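Local coordinates for protein sortase (Actinomyces oris, PDB 2XWG) that binds calcium and, as a class C sortase linked to fimbrial assembly, probably joins pilin subunits through a cysteine acyl-enzyme intermediate, at residues Gln82-Thr86 / Pro87-Ala91. Sequence-based numbering, arbitrary orientation.
Sequences QRPDT and PQYQA
Thr86 is the N-cap of the short helix 87-93, its OG1 accepting the backbone N-H of Tyr89 at 3.0 Å in a fairly straight bond (163°). Chi1 of 85° sets that hydroxyl between the backbone N and the carbonyl carbon, facing the first turn of the helix. Gln88, its chain bent at chi2, brings NE2 across to the same OG1 for a weak second bond. Thr86 O accepts from Gln90 N, 3.1 Å away, opening the helical hydrogen-bonding series. The Tyr89 side chain runs back along the incoming loop. Its CB lies 3.4 Å from Thr86 OG1; with CG anti to the backbone N (chi1 -171°), the ring reaches Pro84. CD2 passes Pro84 O at 3.7 Å, while CD1 and CE1 meet the proline CG and CD, and CZ too lies 3.8 Å from Pro84 CD. Arg83 NE sits near the ring plane at its edge, a loose 4.4 Å from Tyr89 CE2. Phe133, just after strand 129-131, meets the ring edge-to-face and so joins loop and helix to that part of the fold. With an alanine at Tyr89, Pro84 and Phe133 would probably lose the aromatic ring they share. Pro84 CD rests over one ring face, 3.8 Å from the Tyr89 ring centroid, in a CH-pi contact.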
ATOM      1  N   GLN A  82      16.781  -2.981   2.383  1.00 53.67           N
ATOM      2  CA  GLN A  82      16.916  -4.414   2.124  1.00 56.71           C
ATOM      3  C   GLN A  82      15.687  -5.179   2.583  1.00 54.74           C
ATOM      4  O   GLN A  82      14.956  -4.719   3.453  1.00 54.98           O
ATOM      5  CB  GLN A  82      18.147  -4.969   2.849  1.00 59.19           C
ATOM      6  CG  GLN A  82      19.493  -4.366   2.416  1.00 63.94           C
ATOM      7  CD  GLN A  82      20.135  -5.100   1.231  1.00 72.78           C
ATOM      8  OE1 GLN A  82      19.514  -5.261   0.170  1.00 69.40           O
ATOM      9  NE2 GLN A  82      21.382  -5.555   1.413  1.00 72.43           N
ATOM     10  N   ARG A  83      15.460  -6.350   2.002  1.00 62.30           N
ATOM     11  CA  ARG A  83      14.405  -7.240   2.488  1.00 66.18           C
ATOM     12  C   ARG A  83      14.718  -7.659   3.930  1.00 68.74           C
ATOM     13  O   ARG A  83      15.853  -8.047   4.225  1.00 71.96           O
ATOM     14  CB  ARG A  83      14.311  -8.498   1.605  1.00 65.73           C
ATOM     15  CG  ARG A  83      13.832  -8.263   0.172  1.00 69.39           C
ATOM     16  CD  ARG A  83      13.950  -9.530  -0.720  1.00 78.65           C
ATOM     17  NE  ARG A  83      13.346 -10.710  -0.100  1.00 75.84           N
ATOM     18  CZ  ARG A  83      14.041 -11.743   0.369  1.00 80.38           C
ATOM     19  NH1 ARG A  83      15.371 -11.753   0.256  1.00 80.59           N
ATOM     20  NH2 ARG A  83      13.409 -12.774   0.931  1.00 73.52           N
ATOM     21  N   PRO A  84      13.729  -7.595   4.840  1.00 51.09           N
ATOM     22  CA  PRO A  84      14.043  -8.165   6.159  1.00 51.27           C
ATOM     23  C   PRO A  84      14.216  -9.703   6.095  1.00 59.51           C
ATOM     24  O   PRO A  84      13.926 -10.381   5.084  1.00 54.38           O
ATOM     25  CB  PRO A  84      12.830  -7.786   7.025  1.00 50.10           C
ATOM     26  CG  PRO A  84      11.985  -6.856   6.182  1.00 45.95           C
ATOM     27  CD  PRO A  84      12.340  -7.120   4.747  1.00 48.66           C
ATOM     28  N   ASP A  85      14.721 -10.265   7.181  1.00 66.07           N
ATOM     29  CA  ASP A  85      14.974 -11.696   7.204  1.00 65.28           C
ATOM     30  C   ASP A  85      14.449 -12.274   8.511  1.00 69.92           C
ATOM     31  O   ASP A  85      15.204 -12.454   9.469  1.00 73.10           O
ATOM     32  CB  ASP A  85      16.468 -11.966   7.059  1.00 63.65           C
ATOM     33  CG  ASP A  85      16.845 -13.366   7.488  1.00 73.70           C
ATOM     34  OD1 ASP A  85      15.956 -14.253   7.425  1.00 71.02           O
ATOM     35  OD2 ASP A  85      18.016 -13.577   7.894  1.00 73.36           O
ATOM     36  N   THR A  86      13.149 -12.544   8.556  1.00 50.74           N
ATOM     37  CA  THR A  86      12.514 -12.989   9.784  1.00 48.50           C
ATOM     38  C   THR A  86      11.474 -14.043   9.471  1.00 46.10           C
ATOM     39  O   THR A  86      11.013 -14.142   8.340  1.00 43.87           O
ATOM     40  CB  THR A  86      11.857 -11.808  10.536  1.00 45.55           C
ATOM     41  OG1 THR A  86      10.540 -11.574  10.027  1.00 48.26           O
ATOM     42  CG2 THR A  86      12.679 -10.556  10.372  1.00 46.26           C
ATOM     43  N   PRO A  87      11.105 -14.848  10.474  1.00 64.97           N
ATOM     44  CA  PRO A  87      10.068 -15.869  10.272  1.00 63.19           C
ATOM     45  C   PRO A  87       8.728 -15.241   9.906  1.00 60.02           C
ATOM     46  O   PRO A  87       8.044 -15.774   9.026  1.00 58.74           O
ATOM     47  CB  PRO A  87       9.974 -16.553  11.642  1.00 66.21           C
ATOM     48  CG  PRO A  87      11.315 -16.317  12.277  1.00 67.39           C
ATOM     49  CD  PRO A  87      11.720 -14.938  11.810  1.00 67.80           C
ATOM     50  N   GLN A  88       8.368 -14.132  10.561  1.00 54.12           N
ATOM     51  CA  GLN A  88       7.116 -13.437  10.270  1.00 47.23           C
ATOM     52  C   GLN A  88       7.080 -12.939   8.832  1.00 47.71           C
ATOM     53  O   GLN A  88       6.060 -13.071   8.145  1.00 45.37           O
ATOM     54  CB  GLN A  88       6.890 -12.272  11.231  1.00 52.27           C
ATOM     55  CG  GLN A  88       6.925 -12.660  12.705  1.00 61.82           C
ATOM     56  CD  GLN A  88       8.345 -12.908  13.218  1.00 67.96           C
ATOM     57  OE1 GLN A  88       8.548 -13.608  14.218  1.00 70.14           O
ATOM     58  NE2 GLN A  88       9.334 -12.325  12.536  1.00 62.50           N
ATOM     59  N   TYR A  89       8.198 -12.377   8.379  1.00 48.17           N
ATOM     60  CA  TYR A  89       8.294 -11.885   7.015  1.00 44.10           C
ATOM     61  C   TYR A  89       8.153 -13.015   6.015  1.00 46.28           C
ATOM     62  O   TYR A  89       7.563 -12.836   4.953  1.00 45.85           O
ATOM     63  CB  TYR A  89       9.618 -11.163   6.766  1.00 46.70           C
ATOM     64  CG  TYR A  89       9.653 -10.462   5.425  1.00 44.42           C
ATOM     65  CD1 TYR A  89       8.935  -9.288   5.216  1.00 41.95           C
ATOM     66  CD2 TYR A  89      10.377 -10.979   4.362  1.00 44.53           C
ATOM     67  CE1 TYR A  89       8.951  -8.637   3.987  1.00 39.63           C
ATOM     68  CE2 TYR A  89      10.401 -10.338   3.127  1.00 45.73           C
ATOM     69  CZ  TYR A  89       9.687  -9.159   2.949  1.00 44.80           C
ATOM     70  OH  TYR A  89       9.711  -8.507   1.727  1.00 43.58           O
ATOM     71  N   GLN A  90       8.706 -14.178   6.339  1.00 47.40           N
ATOM     72  CA  GLN A  90       8.562 -15.308   5.449  1.00 44.01           C
ATOM     73  C   GLN A  90       7.119 -15.751   5.476  1.00 46.16           C
ATOM     74  O   GLN A  90       6.581 -16.173   4.464  1.00 47.54           O
ATOM     75  CB  GLN A  90       9.473 -16.459   5.856  1.00 50.64           C
ATOM     76  CG  GLN A  90      10.936 -16.226   5.566  1.00 50.04           C
ATOM     77  CD  GLN A  90      11.196 -15.841   4.119  1.00 54.42           C
ATOM     78  OE1 GLN A  90      11.926 -14.882   3.843  1.00 54.43           O
ATOM     79  NE2 GLN A  90      10.616 -16.593   3.188  1.00 52.25           N
ATOM     80  N   ALA A  91       6.476 -15.662   6.629  1.00 48.24           N
ATOM     81  CA  ALA A  91       5.081 -16.082   6.684  1.00 52.89           C
ATOM     82  C   ALA A  91       4.263 -15.172   5.777  1.00 48.80           C
ATOM     83  O   ALA A  91       3.308 -15.598   5.127  1.00 50.26           O
ATOM     84  CB  ALA A  91       4.552 -16.039   8.111  1.00 52.09           C
TER